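Local coordinates for FAD linked oxidase-like protein (Myceliophthora thermophila, PDB 5L6G) that oxidises the C1 hydroxyl of xylooligosaccharides and related sugars to lactones with a bicovalently bound FAD, passing the electrons to oxygen to form hydrogen peroxide, at residues L241-S246 / E362-T367; N248-W253 / V356-A361; R272-A277 / Y376-M381; Y411-R416 / A427-W432. One frame throughout, in Å; residues are numbered along the deposited sequence.

The four contacts belong to one layered unit: an antiparallel sheet with helices 246-261, 354-368 and 426-437 packed on one side and the xylose site on the other. Contacts 1 and 2, about 8 Å apart between centres, share helix 354-368, contact 2 nested along the chain inside the loop contact 1 closes. Contact 3 pairs strands 269-275 and 374-381; its segments alternate with those of contacts 1 and 2. Contact 4 comes last and sets helix 426-437 on neighbouring strand 409-417, its centre about 12 Å from that of contact 3. Contacts 3 and 4 reach the same beta-xylose; contacts 1 and 2 lie in the helical layer and its connecting loop, beside the glycan on Asn-245.

Contact 1: L241-S246 / E362-T367. With NAG (2-acetamido-2-deoxy-beta-D-glucopyranose), chain F.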
# COMPACT_ATOMS: atom_id res chain seq x y z
N LEU A 241 -2.99 6.57 -24.72
CA LEU A 241 -1.78 7.28 -25.06
C LEU A 241 -1.04 6.51 -26.14
O LEU A 241 -0.89 5.30 -26.01
CB LEU A 241 -0.88 7.41 -23.83
CG LEU A 241 -1.46 8.19 -22.66
CD1 LEU A 241 -0.59 7.99 -21.42
CD2 LEU A 241 -1.60 9.65 -23.03
N PRO A 242 -0.53 7.22 -27.16
CA PRO A 242 0.15 6.56 -28.27
C PRO A 242 1.60 6.26 -27.96
O PRO A 242 2.50 6.65 -28.72
CB PRO A 242 0.05 7.60 -29.39
CG PRO A 242 0.13 8.88 -28.66
CD PRO A 242 -0.69 8.66 -27.43
N TRP A 243 1.83 5.52 -26.89
CA TRP A 243 3.19 5.34 -26.39
C TRP A 243 3.81 4.07 -26.97
O TRP A 243 4.12 3.12 -26.26
CB TRP A 243 3.18 5.38 -24.87
CG TRP A 243 3.00 6.77 -24.29
CD1 TRP A 243 2.54 7.89 -24.93
CD2 TRP A 243 3.25 7.15 -22.94
NE1 TRP A 243 2.52 8.94 -24.07
CE2 TRP A 243 2.94 8.52 -22.83
CE3 TRP A 243 3.72 6.47 -21.81
CZ2 TRP A 243 3.07 9.23 -21.64
CZ3 TRP A 243 3.86 7.18 -20.61
CH2 TRP A 243 3.54 8.55 -20.55
N THR A 244 3.99 4.09 -28.28
CA THR A 244 4.39 2.91 -29.05
C THR A 244 5.81 3.05 -29.59
O THR A 244 6.30 2.14 -30.24
CB THR A 244 3.47 2.73 -30.25
OG1 THR A 244 3.30 3.99 -30.90
CG2 THR A 244 2.12 2.18 -29.80
N ASN A 245 6.45 4.19 -29.36
CA ASN A 245 7.88 4.28 -29.56
C ASN A 245 8.49 5.21 -28.52
O ASN A 245 7.77 5.91 -27.80
CB ASN A 245 8.24 4.71 -30.98
CG ASN A 245 7.66 6.04 -31.35
OD1 ASN A 245 7.39 6.88 -30.50
ND2 ASN A 245 7.49 6.26 -32.67
N SER A 246 9.81 5.18 -28.42
CA SER A 246 10.50 5.89 -27.35
C SER A 246 10.24 7.40 -27.41
O SER A 246 10.05 8.02 -26.38
CB SER A 246 12.01 5.59 -27.35
OG SER A 246 12.59 6.06 -28.54
N GLU A 362 13.23 3.77 -23.68
CA GLU A 362 13.92 2.78 -24.50
C GLU A 362 13.76 1.42 -23.84
O GLU A 362 13.51 0.44 -24.50
CB GLU A 362 15.40 3.13 -24.70
CG GLU A 362 15.58 4.32 -25.64
CD GLU A 362 17.03 4.66 -25.96
OE1 GLU A 362 17.91 3.75 -25.84
OE2 GLU A 362 17.29 5.82 -26.34
N TYR A 363 13.86 1.39 -22.53
CA TYR A 363 13.67 0.12 -21.83
C TYR A 363 12.24 -0.41 -22.05
O TYR A 363 12.03 -1.60 -22.24
CB TYR A 363 13.93 0.31 -20.35
CG TYR A 363 14.23 -1.01 -19.68
CD1 TYR A 363 15.52 -1.48 -19.61
CD2 TYR A 363 13.20 -1.78 -19.14
CE1 TYR A 363 15.81 -2.70 -19.01
CE2 TYR A 363 13.47 -3.00 -18.53
CZ TYR A 363 14.79 -3.46 -18.47
OH TYR A 363 15.08 -4.65 -17.84
N TRP A 364 11.28 0.51 -22.00
CA TRP A 364 9.86 0.18 -22.16
C TRP A 364 9.64 -0.47 -23.51
O TRP A 364 9.10 -1.57 -23.60
CB TRP A 364 9.03 1.46 -22.04
CG TRP A 364 7.54 1.31 -21.91
CD1 TRP A 364 6.71 0.42 -22.55
CD2 TRP A 364 6.69 2.15 -21.15
NE1 TRP A 364 5.40 0.64 -22.19
CE2 TRP A 364 5.36 1.71 -21.35
CE3 TRP A 364 6.93 3.24 -20.31
CZ2 TRP A 364 4.27 2.31 -20.71
CZ3 TRP A 364 5.85 3.84 -19.68
CH2 TRP A 364 4.53 3.38 -19.89
N ILE A 365 10.11 0.21 -24.54
CA ILE A 365 9.82 -0.18 -25.91
C ILE A 365 10.64 -1.38 -26.34
O ILE A 365 10.11 -2.29 -26.94
CB ILE A 365 9.99 1.00 -26.86
CG1 ILE A 365 9.04 2.13 -26.47
CG2 ILE A 365 9.76 0.56 -28.30
CD1 ILE A 365 7.57 1.73 -26.44
N GLU A 366 11.91 -1.42 -25.98
CA GLU A 366 12.82 -2.43 -26.49
C GLU A 366 12.97 -3.64 -25.61
O GLU A 366 13.37 -4.69 -26.08
CB GLU A 366 14.21 -1.82 -26.73
CG GLU A 366 14.21 -0.65 -27.69
CD GLU A 366 13.78 -1.02 -29.09
OE1 GLU A 366 13.82 -2.22 -29.47
OE2 GLU A 366 13.40 -0.11 -29.83
N THR A 367 12.65 -3.50 -24.32
CA THR A 367 12.77 -4.62 -23.40
C THR A 367 11.40 -5.02 -22.86
O THR A 367 10.93 -6.13 -23.13
CB THR A 367 13.78 -4.30 -22.28
OG1 THR A 367 15.06 -4.05 -22.88
CG2 THR A 367 13.91 -5.46 -21.30
C1 NAG F . 6.97 7.48 -33.24
C2 NAG F . 7.82 7.99 -34.41
C3 NAG F . 7.21 9.22 -35.05
C4 NAG F . 5.75 8.97 -35.38
C5 NAG F . 5.02 8.51 -34.12
C6 NAG F . 3.57 8.18 -34.41
C7 NAG F . 10.22 7.57 -34.25
C8 NAG F . 11.55 8.12 -33.82
N2 NAG F . 9.16 8.36 -34.04
O3 NAG F . 7.97 9.55 -36.19
O4 NAG F . 5.20 10.18 -35.85
O5 NAG F . 5.62 7.33 -33.63
O6 NAG F . 2.89 8.01 -33.19
O7 NAG F . 10.16 6.45 -34.76
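Trp-243 turns the benzene edge of its indole toward the face of Trp-364, in an offset edge-to-face pair. Three measurements define it: CE3 of Trp-243 lies 3.7 Å from CH2 of Trp-364, the six-membered rings have centroids 5.7 Å apart, and their planes are inclined at 76°. CG of Trp-364 is anti to the backbone N (chi1 -169°), on a CB that already points to the loop. A face of the Trp-243 ring takes CD1 of Leu-241 from its own segment, offset toward the rim. Ile-365 meets backbone rather than side chains: its CD1 comes 3.7 Å from O of Trp-243, and its CG1 is 3.7 Å from N of Ser-246. No hydrogen bond joins the segments; the contact is apolar. Asn-245 instead serves the helix start and the glycan. Its OD1 caps the N-terminus of helix 246-261 through N of Asn-248, while ND2 is covalently bonded to C1 of the N-acetylglucosamine at 1.4 Å, the N-glycosidic link. The contact thus packs the loop between strand 234-240 and helix 246-261 against helix 354-368; Trp-243 and Trp-364 also both touch Thr-280 of strand 280-286 and Trp-253 of helix 246-261.

Contact 2: N248-W253 / V356-A361. With NAG (2-acetamido-2-deoxy-beta-D-glucopyranose), chain F.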
# COMPACT_ATOMS: atom_id res chain seq x y z
N ASN A 248 7.65 9.06 -28.51
CA ASN A 248 6.31 9.37 -28.04
C ASN A 248 6.21 9.30 -26.54
O ASN A 248 5.51 10.10 -25.94
CB ASN A 248 5.28 8.42 -28.64
CG ASN A 248 4.93 8.78 -30.07
OD1 ASN A 248 5.54 9.67 -30.67
ND2 ASN A 248 3.91 8.13 -30.61
N VAL A 249 6.91 8.34 -25.93
CA VAL A 249 6.86 8.21 -24.48
C VAL A 249 7.52 9.43 -23.86
O VAL A 249 7.02 10.02 -22.89
CB VAL A 249 7.59 6.93 -23.98
CG1 VAL A 249 7.75 6.95 -22.47
CG2 VAL A 249 6.85 5.67 -24.43
N VAL A 250 8.69 9.78 -24.38
CA VAL A 250 9.47 10.85 -23.80
C VAL A 250 8.68 12.15 -23.87
O VAL A 250 8.56 12.87 -22.90
CB VAL A 250 10.80 11.02 -24.54
CG1 VAL A 250 11.47 12.34 -24.18
CG2 VAL A 250 11.71 9.83 -24.25
N LYS A 251 8.17 12.46 -25.04
CA LYS A 251 7.48 13.73 -25.25
C LYS A 251 6.17 13.77 -24.46
O LYS A 251 5.79 14.82 -23.91
CB LYS A 251 7.20 13.93 -26.74
CG LYS A 251 8.45 14.22 -27.56
CD LYS A 251 8.18 14.13 -29.06
CE LYS A 251 7.18 15.18 -29.51
NZ LYS A 251 6.49 14.79 -30.78
N GLY A 252 5.51 12.62 -24.39
CA GLY A 252 4.23 12.51 -23.68
C GLY A 252 4.38 12.65 -22.19
O GLY A 252 3.69 13.42 -21.54
N TRP A 253 5.34 11.91 -21.65
CA TRP A 253 5.61 11.95 -20.24
C TRP A 253 6.20 13.29 -19.87
O TRP A 253 5.86 13.83 -18.81
CB TRP A 253 6.58 10.82 -19.90
CG TRP A 253 6.73 10.45 -18.47
CD1 TRP A 253 6.56 11.23 -17.37
CD2 TRP A 253 7.16 9.18 -18.00
NE1 TRP A 253 6.84 10.51 -16.23
CE2 TRP A 253 7.23 9.25 -16.60
CE3 TRP A 253 7.51 7.98 -18.64
CZ2 TRP A 253 7.62 8.16 -15.82
CZ3 TRP A 253 7.91 6.91 -17.88
CH2 TRP A 253 7.94 7.00 -16.47
N VAL A 356 16.83 10.58 -18.54
CA VAL A 356 16.19 9.47 -17.86
C VAL A 356 14.90 9.07 -18.56
O VAL A 356 14.63 7.89 -18.74
CB VAL A 356 15.92 9.79 -16.38
CG1 VAL A 356 15.08 8.71 -15.71
CG2 VAL A 356 17.22 9.99 -15.63
N LEU A 357 14.07 10.03 -18.96
CA LEU A 357 12.91 9.68 -19.76
C LEU A 357 13.33 8.78 -20.95
O LEU A 357 12.69 7.76 -21.23
CB LEU A 357 12.19 10.93 -20.27
CG LEU A 357 11.44 11.72 -19.20
CD1 LEU A 357 10.84 12.99 -19.76
CD2 LEU A 357 10.35 10.85 -18.60
N GLU A 358 14.40 9.15 -21.63
CA GLU A 358 14.83 8.40 -22.80
C GLU A 358 15.24 6.97 -22.45
O GLU A 358 14.86 6.03 -23.14
CB GLU A 358 15.98 9.11 -23.51
CG GLU A 358 15.56 10.42 -24.17
CD GLU A 358 14.94 10.25 -25.56
OE1 GLU A 358 14.77 9.10 -26.04
OE2 GLU A 358 14.59 11.32 -26.14
N ARG A 359 16.01 6.82 -21.37
CA ARG A 359 16.44 5.49 -20.98
C ARG A 359 15.25 4.61 -20.53
O ARG A 359 15.16 3.45 -20.87
CB ARG A 359 17.52 5.58 -19.91
CG ARG A 359 18.77 6.31 -20.44
CD ARG A 359 19.88 6.41 -19.40
NE ARG A 359 19.38 6.81 -18.08
CZ ARG A 359 19.60 6.17 -16.93
NH1 ARG A 359 20.38 5.07 -16.86
NH2 ARG A 359 19.08 6.65 -15.81
N VAL A 360 14.35 5.20 -19.76
CA VAL A 360 13.13 4.51 -19.30
C VAL A 360 12.25 4.13 -20.47
O VAL A 360 11.70 3.02 -20.52
CB VAL A 360 12.37 5.42 -18.29
CG1 VAL A 360 10.95 4.91 -18.01
CG2 VAL A 360 13.18 5.55 -17.01
N ALA A 361 12.11 5.05 -21.43
CA ALA A 361 11.30 4.80 -22.63
C ALA A 361 11.91 3.72 -23.50
O ALA A 361 11.20 2.86 -24.02
CB ALA A 361 11.14 6.08 -23.43
C1 NAG F . 6.97 7.48 -33.24
C2 NAG F . 7.82 7.99 -34.41
C3 NAG F . 7.21 9.22 -35.05
C4 NAG F . 5.75 8.97 -35.38
C5 NAG F . 5.02 8.51 -34.12
C6 NAG F . 3.57 8.18 -34.41
C7 NAG F . 10.22 7.57 -34.25
C8 NAG F . 11.55 8.12 -33.82
N2 NAG F . 9.16 8.36 -34.04
O3 NAG F . 7.97 9.55 -36.19
O4 NAG F . 5.20 10.18 -35.85
O5 NAG F . 5.62 7.33 -33.63
O6 NAG F . 2.89 8.01 -33.19
O7 NAG F . 10.16 6.45 -34.76
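Leu-357 lays its CD2 methyl over one face of the Trp-253 indole, and the two side chains cross at a slant. The methyl stands 3.7 Å from the centroid of the five-membered ring and 17° off the ring normal, which identifies a CH-pi contact. At the far end of the same indole, CZ3 meets CG1 of Val-360 at 3.6 Å, with these side chains roughly perpendicular. Leu-357 and Val-360, three residues apart on helix 354-368, thus both meet the indole. Val-249 puts CG1 against CB of Ala-361 at 3.6 Å. Val-250 presents CG2 to the carboxylate carbon CD of Glu-358 at 3.5 Å; the glutamate chain bends at chi2 (-83°) to lie across the valine. The axes of the two short helical segments approach to 8.8 Å, and their directions differ by 134°, an oblique, largely antiparallel helix pair. Farther round helix 246-261, ND2 of Asn-248 donates to O6 of the glycan on Asn-245 at 2.8 Å. Between 248-253 and 356-361 there is no hydrogen bond: shape and dispersion hold them without a directional polar bond, and even the Glu-358 carboxylate meets Val-250 through van der Waals contact alone.

Contact 3: R272-A277 / Y376-M381. With XYP (beta-D-xylopyranose), chain H; XYS (alpha-D-xylopyranose), chain K.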
# COMPACT_ATOMS: atom_id res chain seq x y z
N ARG A 272 -3.75 8.17 -12.99
CA ARG A 272 -2.52 7.43 -13.17
C ARG A 272 -2.37 7.02 -14.64
O ARG A 272 -3.34 6.98 -15.39
CB ARG A 272 -2.56 6.18 -12.33
CG ARG A 272 -3.52 5.11 -12.87
CD ARG A 272 -3.78 4.05 -11.80
NE ARG A 272 -4.63 2.98 -12.29
CZ ARG A 272 -5.07 1.98 -11.54
NH1 ARG A 272 -4.76 1.91 -10.26
NH2 ARG A 272 -5.85 1.05 -12.08
N VAL A 273 -1.15 6.73 -15.03
CA VAL A 273 -0.88 6.01 -16.26
C VAL A 273 -0.84 4.53 -15.91
O VAL A 273 -0.13 4.16 -15.00
CB VAL A 273 0.48 6.40 -16.87
CG1 VAL A 273 0.78 5.55 -18.09
CG2 VAL A 273 0.50 7.88 -17.24
N LEU A 274 -1.61 3.72 -16.63
CA LEU A 274 -1.44 2.28 -16.64
C LEU A 274 -0.86 1.91 -17.98
O LEU A 274 -1.41 2.27 -19.00
CB LEU A 274 -2.77 1.56 -16.48
CG LEU A 274 -2.74 0.03 -16.64
CD1 LEU A 274 -1.85 -0.60 -15.58
CD2 LEU A 274 -4.13 -0.55 -16.57
N GLY A 275 0.27 1.20 -17.97
CA GLY A 275 0.91 0.74 -19.18
C GLY A 275 1.09 -0.75 -19.11
O GLY A 275 1.40 -1.29 -18.05
N ASN A 276 0.85 -1.42 -20.23
CA ASN A 276 1.30 -2.80 -20.41
C ASN A 276 1.80 -2.92 -21.83
O ASN A 276 1.85 -1.93 -22.55
CB ASN A 276 0.18 -3.80 -20.07
CG ASN A 276 -1.06 -3.62 -20.91
OD1 ASN A 276 -1.00 -3.64 -22.14
ND2 ASN A 276 -2.21 -3.46 -20.25
N ALA A 277 2.18 -4.13 -22.26
CA ALA A 277 2.77 -4.29 -23.59
C ALA A 277 1.82 -3.93 -24.73
O ALA A 277 2.30 -3.74 -25.87
CB ALA A 277 3.25 -5.72 -23.79
N TYR A 376 2.78 -5.02 -15.98
CA TYR A 376 2.26 -3.66 -16.13
C TYR A 376 3.10 -2.69 -15.34
O TYR A 376 3.87 -3.09 -14.45
CB TYR A 376 0.77 -3.54 -15.73
CG TYR A 376 0.43 -3.79 -14.26
CD1 TYR A 376 0.65 -2.81 -13.29
CD2 TYR A 376 -0.17 -4.98 -13.86
CE1 TYR A 376 0.31 -3.02 -11.96
CE2 TYR A 376 -0.52 -5.19 -12.52
CZ TYR A 376 -0.26 -4.20 -11.58
OH TYR A 376 -0.58 -4.39 -10.25
N ILE A 377 2.97 -1.42 -15.69
CA ILE A 377 3.53 -0.33 -14.93
C ILE A 377 2.41 0.67 -14.62
O ILE A 377 1.59 1.01 -15.48
CB ILE A 377 4.71 0.37 -15.66
CG1 ILE A 377 5.31 1.47 -14.80
CG2 ILE A 377 4.28 0.95 -17.00
CD1 ILE A 377 6.61 2.02 -15.35
N ILE A 378 2.36 1.12 -13.37
CA ILE A 378 1.46 2.19 -13.00
C ILE A 378 2.32 3.39 -12.63
O ILE A 378 3.28 3.25 -11.90
CB ILE A 378 0.54 1.79 -11.85
CG1 ILE A 378 -0.53 0.82 -12.36
CG2 ILE A 378 -0.09 3.01 -11.21
CD1 ILE A 378 -1.46 0.33 -11.27
N ILE A 379 2.00 4.56 -13.17
CA ILE A 379 2.64 5.79 -12.77
C ILE A 379 1.52 6.65 -12.22
O ILE A 379 0.69 7.16 -12.97
CB ILE A 379 3.34 6.52 -13.95
CG1 ILE A 379 4.29 5.59 -14.70
CG2 ILE A 379 4.11 7.74 -13.44
CD1 ILE A 379 4.46 5.94 -16.15
N ASP A 380 1.49 6.80 -10.90
CA ASP A 380 0.43 7.57 -10.28
C ASP A 380 0.74 9.04 -10.36
O ASP A 380 1.89 9.44 -10.13
CB ASP A 380 0.29 7.19 -8.80
CG ASP A 380 -0.33 5.83 -8.62
OD1 ASP A 380 -1.40 5.58 -9.18
OD2 ASP A 380 0.22 5.03 -7.86
N MET A 381 -0.26 9.86 -10.70
CA MET A 381 -0.13 11.30 -10.56
C MET A 381 -0.23 11.62 -9.07
O MET A 381 -1.30 11.77 -8.52
CB MET A 381 -1.21 12.04 -11.39
CG MET A 381 -1.22 11.69 -12.86
SD MET A 381 0.28 12.03 -13.81
CE MET A 381 1.09 10.44 -13.76
O1 XYP H . -1.78 0.08 -7.32
C1 XYP H . -2.61 -1.08 -7.36
C2 XYP H . -3.64 -0.93 -8.48
C3 XYP H . -4.41 -2.22 -8.71
C4 XYP H . -3.44 -3.38 -8.91
C5 XYP H . -2.43 -3.45 -7.76
O2 XYP H . -4.53 0.12 -8.11
O3 XYP H . -5.33 -2.07 -9.80
O4 XYP H . -4.16 -4.62 -8.92
O5 XYP H . -1.77 -2.21 -7.56
C1 XYS K . 3.36 -6.11 -28.08
C2 XYS K . 4.68 -5.38 -27.86
C3 XYS K . 5.64 -5.63 -29.02
C4 XYS K . 5.84 -7.13 -29.11
C5 XYS K . 4.49 -7.76 -29.43
O1 XYS K . 2.69 -5.49 -29.17
O2 XYS K . 4.43 -3.98 -27.71
O3 XYS K . 6.89 -4.94 -28.82
O4 XYS K . 6.79 -7.48 -30.11
O5 XYS K . 3.57 -7.51 -28.37
O HOH W 1 -3.33 3.90 -8.71
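Arg-272 and Asp-380 stand side by side in a non-hydrogen-bonded pair of an antiparallel beta ladder, part of the large sheet, one face of which lines the beta-xylose site. From CB of Arg-272, OD1 of Asp-380 is 3.4 Å away. CG occupies the crowded position between backbone N and carbonyl carbon (chi1 72°), and beyond it the chain runs extended. CD lies 3.9 Å from CG2 of Ile-378, while NE donates to OE1 of Gln-283 on the adjoining strand. The guanidinium has CD1 of Ile-378 over one face, 3.8 Å from NH1, and beta-xylose O2 and a water at its edge. NH1 donates to beta-xylose O2 at 2.8 Å, a direct grip on the sugar by this substrate-binding residue. The bond is bent (N-H...O 139°). Ile-378 also lines the sugar, its CD1 approaching C2. Backbone pairs Val-273/Ile-379 and Gly-275/Ile-377 each exchange two hydrogen bonds and set the antiparallel register; on the opposite sheet face, Val-273 and Ile-379 pack toward helix 246-261. Arginine and aspartate do not meet at their charged ends: a water accepts from NH1 of Arg-272 at 2.9 Å and donates to OD1 of Asp-380 at 2.6 Å.

Contact 4: Y411-R416 / A427-W432; sequences YELYDR and AFLDGW. With XYP (beta-D-xylopyranose), chain H.
Phe-428 and Leu-429 bring helix 426-437 onto strand 409-417 in an alpha/beta layer packing, helix over sheet. The segment axes come within 9.2 Å and run nearly antiparallel, their directions differing by 161°. Phe-428, first along the helix to touch the strand, turns a ring edge to Asp-415, with its CD2 3.5 Å from OD2. The carboxylate and ring planes stand 73° apart, and one face of the Phe-428 ring carries CD2 of the next residue, Leu-429. Asp-415 is buried, with both carboxylate oxygens partnered: OD1 forms a salt bridge with Arg-373, and OD2 is hydrogen-bonded to Tyr-421.

Leu-429 enters between Leu-413 and Asp-415, which point from the same side of the strand. Its CD1 reaches O of Leu-413 at 3.5 Å and CB of Asp-415 at 3.8 Å, while CD2 packs on CB of Leu-413 at 3.8 Å. Strand alternation gives the two sheet faces different work. Leu-413 and Asp-415 face the helix; Glu-412, an experimentally established substrate-binding residue, and Tyr-414 face the other way, where Tyr-414 stacks on Tyr-376 beside the xylose site.

One helical turn after Phe-428, Trp-432 places CE3 4.0 Å from CD2 of Leu-413, the side chains slanting past one another. One water bridges the two segments, donating to OD2 of Asp-415 at 2.8 Å and accepting from the backbone N of Leu-429 at 2.9 Å.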
# COMPACT_ATOMS: atom_id res chain seq x y z
N TYR A 411 5.15 4.77 -8.44
CA TYR A 411 5.14 3.73 -9.45
C TYR A 411 4.94 2.36 -8.85
O TYR A 411 5.50 2.05 -7.79
CB TYR A 411 6.47 3.69 -10.18
CG TYR A 411 6.98 4.96 -10.81
CD1 TYR A 411 7.47 6.00 -10.02
CD2 TYR A 411 7.02 5.10 -12.18
CE1 TYR A 411 8.01 7.14 -10.58
CE2 TYR A 411 7.56 6.24 -12.76
CZ TYR A 411 8.05 7.26 -11.96
OH TYR A 411 8.58 8.40 -12.51
N GLU A 412 4.18 1.54 -9.57
CA GLU A 412 4.10 0.13 -9.33
C GLU A 412 4.56 -0.56 -10.61
O GLU A 412 4.02 -0.28 -11.68
CB GLU A 412 2.69 -0.33 -8.99
CG GLU A 412 2.63 -1.79 -8.57
CD GLU A 412 1.22 -2.28 -8.29
OE1 GLU A 412 0.23 -1.55 -8.57
OE2 GLU A 412 1.11 -3.43 -7.81
N LEU A 413 5.54 -1.45 -10.49
CA LEU A 413 6.00 -2.28 -11.59
C LEU A 413 5.70 -3.72 -11.22
O LEU A 413 6.08 -4.18 -10.16
CB LEU A 413 7.49 -2.10 -11.88
CG LEU A 413 8.03 -0.70 -12.26
CD1 LEU A 413 8.24 0.17 -11.04
CD2 LEU A 413 9.34 -0.82 -13.03
N TYR A 414 5.02 -4.43 -12.11
CA TYR A 414 4.42 -5.71 -11.75
C TYR A 414 4.67 -6.69 -12.86
O TYR A 414 4.39 -6.41 -14.02
CB TYR A 414 2.93 -5.51 -11.55
CG TYR A 414 2.22 -6.53 -10.69
CD1 TYR A 414 2.07 -6.33 -9.33
CD2 TYR A 414 1.61 -7.65 -11.25
CE1 TYR A 414 1.39 -7.23 -8.53
CE2 TYR A 414 0.92 -8.56 -10.45
CZ TYR A 414 0.81 -8.33 -9.09
OH TYR A 414 0.11 -9.18 -8.29
N ASP A 415 5.17 -7.87 -12.51
CA ASP A 415 5.61 -8.85 -13.51
C ASP A 415 5.04 -10.21 -13.08
O ASP A 415 5.55 -10.83 -12.15
CB ASP A 415 7.14 -8.84 -13.58
CG ASP A 415 7.72 -9.92 -14.46
OD1 ASP A 415 6.97 -10.58 -15.24
OD2 ASP A 415 8.98 -10.11 -14.37
N ARG A 416 3.97 -10.63 -13.74
CA ARG A 416 3.13 -11.73 -13.28
C ARG A 416 3.27 -12.91 -14.23
O ARG A 416 3.25 -12.71 -15.45
CB ARG A 416 1.66 -11.30 -13.25
CG ARG A 416 0.69 -12.40 -12.89
CD ARG A 416 -0.75 -11.90 -12.95
NE ARG A 416 -1.69 -12.94 -12.52
CZ ARG A 416 -3.01 -12.78 -12.51
NH1 ARG A 416 -3.57 -11.65 -12.92
NH2 ARG A 416 -3.79 -13.78 -12.13
N ALA A 427 15.54 -9.77 -13.48
CA ALA A 427 16.38 -8.83 -14.22
C ALA A 427 15.53 -7.85 -15.02
O ALA A 427 15.96 -6.72 -15.29
CB ALA A 427 17.32 -9.57 -15.13
N PHE A 428 14.33 -8.26 -15.40
CA PHE A 428 13.44 -7.37 -16.18
C PHE A 428 13.07 -6.11 -15.37
O PHE A 428 13.45 -5.00 -15.74
CB PHE A 428 12.19 -8.14 -16.68
CG PHE A 428 11.04 -7.25 -17.08
CD1 PHE A 428 11.26 -6.08 -17.78
CD2 PHE A 428 9.73 -7.62 -16.78
CE1 PHE A 428 10.18 -5.25 -18.13
CE2 PHE A 428 8.67 -6.80 -17.15
CZ PHE A 428 8.90 -5.62 -17.81
N LEU A 429 12.32 -6.25 -14.30
CA LEU A 429 12.02 -5.06 -13.50
C LEU A 429 13.26 -4.43 -12.89
O LEU A 429 13.31 -3.21 -12.75
CB LEU A 429 10.99 -5.35 -12.42
CG LEU A 429 9.63 -5.75 -12.98
CD1 LEU A 429 8.64 -5.87 -11.84
CD2 LEU A 429 9.12 -4.78 -14.06
N ASP A 430 14.28 -5.23 -12.55
CA ASP A 430 15.50 -4.66 -11.98
C ASP A 430 16.16 -3.68 -12.95
O ASP A 430 16.62 -2.61 -12.54
CB ASP A 430 16.50 -5.76 -11.57
CG ASP A 430 16.06 -6.50 -10.31
OD1 ASP A 430 15.07 -6.05 -9.68
OD2 ASP A 430 16.70 -7.54 -9.95
N GLY A 431 16.21 -4.07 -14.22
CA GLY A 431 16.83 -3.26 -15.24
C GLY A 431 16.01 -2.00 -15.48
O GLY A 431 16.57 -0.93 -15.73
N TRP A 432 14.69 -2.13 -15.40
CA TRP A 432 13.83 -0.98 -15.63
C TRP A 432 14.04 0.06 -14.54
O TRP A 432 14.17 1.24 -14.82
CB TRP A 432 12.35 -1.39 -15.66
CG TRP A 432 11.54 -0.52 -16.55
CD1 TRP A 432 11.89 0.68 -17.07
CD2 TRP A 432 10.22 -0.79 -17.03
NE1 TRP A 432 10.89 1.17 -17.88
CE2 TRP A 432 9.85 0.28 -17.87
CE3 TRP A 432 9.34 -1.85 -16.86
CZ2 TRP A 432 8.62 0.33 -18.52
CZ3 TRP A 432 8.11 -1.80 -17.50
CH2 TRP A 432 7.76 -0.72 -18.32
O1 XYP H . -1.78 0.08 -7.32
C1 XYP H . -2.61 -1.08 -7.36
C2 XYP H . -3.64 -0.93 -8.48
C3 XYP H . -4.41 -2.22 -8.71
C4 XYP H . -3.44 -3.38 -8.91
C5 XYP H . -2.43 -3.45 -7.76
O2 XYP H . -4.53 0.12 -8.11
O3 XYP H . -5.33 -2.07 -9.80
O4 XYP H . -4.16 -4.62 -8.92
O5 XYP H . -1.77 -2.21 -7.56
O HOH W 2 11.09 -8.67 -13.30